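Local coordinates for protein alkaline phosphatase D (Bacillus subtilis, PDB 2YEQ) that hydrolyses phosphate esters, acting as a phosphodiesterase and alkaline phosphatase through an active site that holds iron and calcium, at residues Y132-K136 with Y189-L195. Numbering follows the deposited sequence.
Sequences YTAYK and YRSDANL
Tyr132 is the N-cap of helix 133-138; 189-195 runs from the end of one helix through a short turn into helix 193-201. Tyr189 (chi1 m) presents CD2 3.0 Å from Tyr132 OH, which is hydrogen-bonded to Gln125 O; the Tyr189 hydroxyl hydrogen-bonds His171, and the Tyr189 side chain lies about 9 Å from the bound Fe (III) ion. Asp192, extended at psi 127°, N-caps the second helix: OD1 accepts from Leu195 N (3.3 Å) and weakly from Asn194 N (2.8 Å); OD2 salt-bridges Arg169. Asp192 CG sits 3.3 Å from Tyr132 CD2 (chi1 m). This junction between helices 179-190 and 193-201 of the PhoD-like phosphatase domain joins 132-136 by packing and one water, which accepts from Tyr132 N (2.8 Å) and donates to Asp192 OD2 (2.7 Å) and Asn194 OD1 (3.2 Å). Asn194 (chi1 m) packs on the first turn of helix 133-138, CB 3.3 Å from Tyr132 O, ND2 3.4 Å from Lys136 CB; Asn194 CA is 4.9 Å from Lys136 CA. Leu195 (tp) lays CD1 over the Tyr135 (chi1 m) ring face, a CH-pi contact 3.9 Å from the centroid.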
# COMPACT_ATOMS: atom_id res chain seq x y z
N TYR A 132 10.30 11.88 -3.06
CA TYR A 132 9.99 10.55 -3.55
C TYR A 132 11.14 9.88 -4.35
O TYR A 132 10.93 9.13 -5.31
CB TYR A 132 8.70 10.60 -4.39
CG TYR A 132 7.41 10.92 -3.60
CD1 TYR A 132 7.36 10.90 -2.20
CD2 TYR A 132 6.23 11.20 -4.29
CE1 TYR A 132 6.16 11.19 -1.51
CE2 TYR A 132 5.05 11.48 -3.63
CZ TYR A 132 5.01 11.48 -2.24
OH TYR A 132 3.80 11.75 -1.62
N THR A 133 12.35 10.08 -3.87
CA THR A 133 13.53 9.39 -4.40
C THR A 133 13.32 7.87 -4.48
O THR A 133 13.77 7.22 -5.43
CB THR A 133 14.71 9.69 -3.52
OG1 THR A 133 14.69 11.08 -3.19
CG2 THR A 133 16.06 9.31 -4.22
N ALA A 134 12.60 7.29 -3.50
CA ALA A 134 12.33 5.86 -3.55
C ALA A 134 11.71 5.43 -4.86
O ALA A 134 12.05 4.37 -5.40
CB ALA A 134 11.44 5.38 -2.34
N TYR A 135 10.78 6.24 -5.39
CA TYR A 135 10.11 5.89 -6.63
C TYR A 135 10.99 6.11 -7.88
O TYR A 135 10.81 5.43 -8.89
CB TYR A 135 8.80 6.65 -6.78
CG TYR A 135 7.66 6.11 -5.94
CD1 TYR A 135 7.26 4.79 -6.05
CD2 TYR A 135 6.98 6.92 -5.03
CE1 TYR A 135 6.23 4.28 -5.30
CE2 TYR A 135 5.92 6.42 -4.26
CZ TYR A 135 5.54 5.10 -4.40
OH TYR A 135 4.51 4.54 -3.68
N LYS A 136 11.91 7.05 -7.81
CA LYS A 136 12.92 7.21 -8.87
C LYS A 136 13.69 5.91 -9.00
O LYS A 136 13.81 5.36 -10.09
CB LYS A 136 13.88 8.34 -8.55
CG LYS A 136 14.79 8.71 -9.72
CD LYS A 136 15.74 9.81 -9.34
CE LYS A 136 16.59 10.27 -10.53
NZ LYS A 136 15.88 11.28 -11.36
N TYR A 189 -0.13 14.80 -4.69
CA TYR A 189 0.76 13.64 -4.55
C TYR A 189 1.15 13.07 -5.91
O TYR A 189 2.32 12.82 -6.16
CB TYR A 189 0.09 12.54 -3.69
CG TYR A 189 0.24 12.77 -2.19
CD1 TYR A 189 -0.22 13.94 -1.60
CD2 TYR A 189 0.78 11.80 -1.36
CE1 TYR A 189 -0.10 14.15 -0.24
CE2 TYR A 189 0.92 11.99 -0.00
CZ TYR A 189 0.45 13.16 0.57
OH TYR A 189 0.60 13.38 1.92
N ARG A 190 0.16 12.88 -6.78
CA ARG A 190 0.34 12.24 -8.06
C ARG A 190 1.09 13.13 -9.09
O ARG A 190 1.54 12.63 -10.12
CB ARG A 190 -1.03 11.81 -8.60
CG ARG A 190 -1.04 10.91 -9.82
CD ARG A 190 -0.24 9.64 -9.55
NE ARG A 190 -0.75 8.42 -10.14
CZ ARG A 190 -1.96 7.87 -9.95
NH1 ARG A 190 -2.90 8.44 -9.21
NH2 ARG A 190 -2.25 6.73 -10.58
N SER A 191 1.23 14.42 -8.79
CA SER A 191 1.96 15.37 -9.63
C SER A 191 3.48 15.14 -9.57
O SER A 191 4.22 15.68 -10.37
CB SER A 191 1.70 16.81 -9.14
OG SER A 191 0.43 17.23 -9.54
N ASP A 192 3.94 14.44 -8.53
CA ASP A 192 5.36 14.22 -8.33
C ASP A 192 5.89 13.34 -9.46
O ASP A 192 5.37 12.26 -9.70
CB ASP A 192 5.60 13.55 -6.99
CG ASP A 192 7.05 13.35 -6.72
OD1 ASP A 192 7.62 12.43 -7.36
OD2 ASP A 192 7.63 14.11 -5.90
N ALA A 193 6.95 13.81 -10.12
CA ALA A 193 7.51 13.16 -11.33
C ALA A 193 7.99 11.75 -11.06
O ALA A 193 7.86 10.88 -11.92
CB ALA A 193 8.67 14.02 -11.93
N ASN A 194 8.53 11.51 -9.87
CA ASN A 194 9.07 10.20 -9.53
C ASN A 194 7.95 9.17 -9.40
O ASN A 194 8.02 8.07 -9.95
CB ASN A 194 9.85 10.28 -8.22
CG ASN A 194 11.01 11.23 -8.29
OD1 ASN A 194 11.09 12.19 -7.53
ND2 ASN A 194 11.91 10.98 -9.20
N LEU A 195 6.89 9.55 -8.69
CA LEU A 195 5.72 8.67 -8.53
C LEU A 195 5.08 8.39 -9.87
O LEU A 195 4.73 7.25 -10.19
CB LEU A 195 4.69 9.32 -7.56
CG LEU A 195 3.36 8.61 -7.32
CD1 LEU A 195 3.54 7.12 -7.02
CD2 LEU A 195 2.60 9.31 -6.15
O HOH W 1 10.12 13.91 -5.00